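DUF3809 domain-containing protein (Deinococcus radiodurans, PDB 3NQN) is of unknown function but binds calcium ions and belongs to a family grouped with the Bet v 1-like proteins. Local coordinates at residues 37-42 with 61-66. Numbering follows the deposited sequence.
With CA (calcium ion), chain C.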
loop_
_atom_site.group_PDB
_atom_site.type_symbol
_atom_site.label_atom_id
_atom_site.label_comp_id
_atom_site.label_asym_id
_atom_site.label_seq_id
_atom_site.Cartn_x
_atom_site.Cartn_y
_atom_site.Cartn_z
ATOM N N PHE A 37 -6.306 -6.922 13.198
ATOM C CA PHE A 37 -6.199 -7.351 11.803
ATOM C C PHE A 37 -6.931 -6.458 10.828
ATOM O O PHE A 37 -7.070 -6.801 9.652
ATOM C CB PHE A 37 -6.592 -8.819 11.643
ATOM C CG PHE A 37 -5.915 -9.725 12.628
ATOM C CD1 PHE A 37 -4.535 -9.890 12.601
ATOM C CD2 PHE A 37 -6.651 -10.395 13.607
ATOM C CE1 PHE A 37 -3.892 -10.731 13.522
ATOM C CE2 PHE A 37 -6.019 -11.231 14.522
ATOM C CZ PHE A 37 -4.638 -11.401 14.480
ATOM N N LEU A 38 -7.354 -5.289 11.307
ATOM C CA LEU A 38 -7.891 -4.242 10.452
ATOM C C LEU A 38 -6.944 -3.039 10.554
ATOM O O LEU A 38 -7.138 -2.134 11.379
ATOM C CB LEU A 38 -9.319 -3.846 10.869
ATOM C CG LEU A 38 -10.411 -4.920 10.708
ATOM C CD1 LEU A 38 -11.775 -4.341 11.099
ATOM C CD2 LEU A 38 -10.436 -5.483 9.276
ATOM N N ARG A 39 -5.933 -3.014 9.698
ATOM C CA ARG A 39 -4.916 -1.982 9.783
ATOM C C ARG A 39 -5.419 -0.647 9.217
ATOM O O ARG A 39 -6.210 -0.620 8.276
ATOM C CB ARG A 39 -3.641 -2.426 9.057
ATOM C CG ARG A 39 -2.366 -1.717 9.559
ATOM C CD ARG A 39 -1.141 -2.123 8.757
ATOM N NE ARG A 39 -1.188 -1.601 7.387
ATOM C CZ ARG A 39 -0.272 -1.854 6.450
ATOM N NH1 ARG A 39 0.764 -2.650 6.713
ATOM N NH2 ARG A 39 -0.407 -1.329 5.234
ATOM N N GLY A 40 -4.939 0.456 9.793
ATOM C CA GLY A 40 -5.267 1.792 9.296
ATOM C C GLY A 40 -6.730 2.149 9.435
ATOM O O GLY A 40 -7.245 3.003 8.715
ATOM N N LEU A 41 -7.387 1.535 10.407
ATOM C CA LEU A 41 -8.808 1.754 10.621
ATOM C C LEU A 41 -9.065 3.227 10.908
ATOM O O LEU A 41 -8.352 3.849 11.703
ATOM C CB LEU A 41 -9.278 0.889 11.782
ATOM C CG LEU A 41 -10.744 0.506 11.900
ATOM C CD1 LEU A 41 -11.308 -0.069 10.587
ATOM C CD2 LEU A 41 -10.877 -0.509 13.041
ATOM N N ASP A 42 -10.033 3.806 10.209
ATOM C CA ASP A 42 -10.424 5.179 10.463
ATOM C C ASP A 42 -11.874 5.409 10.014
ATOM O O ASP A 42 -12.455 4.573 9.296
ATOM C CB ASP A 42 -9.479 6.145 9.747
ATOM C CG ASP A 42 -9.499 7.544 10.353
ATOM O OD1 ASP A 42 -9.899 7.689 11.538
ATOM O OD2 ASP A 42 -9.105 8.495 9.649
ATOM N N GLU A 61 3.655 -8.529 2.984
ATOM C CA GLU A 61 2.321 -8.073 3.345
ATOM C C GLU A 61 1.753 -7.160 2.274
ATOM O O GLU A 61 2.290 -6.075 2.025
ATOM C CB GLU A 61 2.356 -7.339 4.690
ATOM C CG GLU A 61 2.830 -8.218 5.825
ATOM C CD GLU A 61 2.901 -7.497 7.157
ATOM O OE1 GLU A 61 2.908 -6.244 7.183
ATOM O OE2 GLU A 61 2.938 -8.196 8.179
ATOM N N VAL A 62 0.682 -7.619 1.621
ATOM C CA VAL A 62 -0.014 -6.830 0.615
ATOM C C VAL A 62 -1.317 -6.357 1.216
ATOM O O VAL A 62 -2.114 -7.164 1.700
ATOM C CB VAL A 62 -0.299 -7.654 -0.664
ATOM C CG1 VAL A 62 -1.076 -6.784 -1.719
ATOM C CG2 VAL A 62 1.032 -8.180 -1.260
ATOM N N ASP A 63 -1.521 -5.047 1.223
ATOM C CA ASP A 63 -2.718 -4.456 1.829
ATOM C C ASP A 63 -3.873 -4.373 0.838
ATOM O O ASP A 63 -3.698 -3.914 -0.292
ATOM C CB ASP A 63 -2.410 -3.062 2.372
ATOM C CG ASP A 63 -1.592 -2.220 1.399
ATOM O OD1 ASP A 63 -0.403 -2.569 1.139
ATOM O OD2 ASP A 63 -2.121 -1.210 0.893
ATOM N N LEU A 64 -5.033 -4.857 1.269
ATOM C CA LEU A 64 -6.273 -4.801 0.488
ATOM C C LEU A 64 -7.231 -3.855 1.216
ATOM O O LEU A 64 -7.652 -4.135 2.362
ATOM C CB LEU A 64 -6.918 -6.199 0.377
ATOM C CG LEU A 64 -6.331 -7.231 -0.594
ATOM C CD1 LEU A 64 -4.865 -7.565 -0.284
ATOM C CD2 LEU A 64 -7.211 -8.515 -0.594
ATOM N N PRO A 65 -7.592 -2.738 0.571
ATOM C CA PRO A 65 -8.434 -1.799 1.265
ATOM C C PRO A 65 -9.904 -2.235 1.323
ATOM O O PRO A 65 -10.331 -3.137 0.579
ATOM C CB PRO A 65 -8.285 -0.527 0.433
ATOM C CG PRO A 65 -8.029 -1.019 -0.942
ATOM C CD PRO A 65 -7.242 -2.274 -0.787
ATOM N N PHE A 66 -10.628 -1.649 2.264
ATOM C CA PHE A 66 -12.077 -1.742 2.317
ATOM C C PHE A 66 -12.586 -0.397 2.766
ATOM O O PHE A 66 -11.853 0.387 3.391
ATOM C CB PHE A 66 -12.561 -2.819 3.288
ATOM C CG PHE A 66 -12.398 -2.450 4.756
ATOM C CD1 PHE A 66 -13.409 -1.762 5.436
ATOM C CD2 PHE A 66 -11.264 -2.808 5.450
ATOM C CE1 PHE A 66 -13.262 -1.424 6.767
ATOM C CE2 PHE A 66 -11.114 -2.462 6.780
ATOM C CZ PHE A 66 -12.121 -1.761 7.434
HETATM CA CA CA C . -0.087 -0.885 -0.667
HETATM O O HOH W 1 2.662 -3.818 5.097
HETATM O O HOH W 2 -1.752 -2.483 -1.758
HETATM O O HOH W 3 -1.408 1.113 -1.078
HETATM O O HOH W 4 0.589 0.307 1.194
HETATM O O HOH W 5 1.997 -2.196 -0.861
#
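Residues 37-42 and 61-66 meet through side chains, without a hydrogen bond between them: their nearest CA atoms, of Arg39 and Asp63, stand 8.6 Å apart, and a type II turn from Leu38 to Leu41 bends the first segment. Two leucines converge on the Phe66 ring. Leu41 CD1 touches Phe66 CZ at the ring edge, near its plane, at 3.7 Å, while Leu38 CD2 lies 4.0 Å from Phe66 CE2, the two side chains crossing at about a right angle. The ring reaches them with CG between the backbone N and the carbonyl carbon (chi1 73°).

The separation follows from the antiparallel sheet, in which strand 47-56 runs between strands 41-43 and 60-73; Leu38 also packs on Val143 of the long C-terminal helix 122-153, joining sheet to helix in an arrangement consistent with the helix-grip fold of Bet v 1-like proteins.

At the other end Arg39 extends over strand 47-56, its chain bending at chi3 (69°), and NH2 forms a salt bridge to Glu51. The same NH2 lies 3.9 Å from Asp63 CB, with the guanidinium and carboxylate planes 33° apart. Glu61 OE1 is 4.2 Å from Arg39 NH1, beyond salt-bridge range, and a water links them: it accepts from Arg39 NH1 in the guanidinium plane at 2.8 Å and donates to Glu61 OE1. Asp63 binds calcium through both carboxylate oxygens, OD1 at 2.5 Å. Four waters also coordinate the ion, one of them donating to Asp63 O, and Asp63 of the second subunit binds calcium too, placing the metal at the dimer interface.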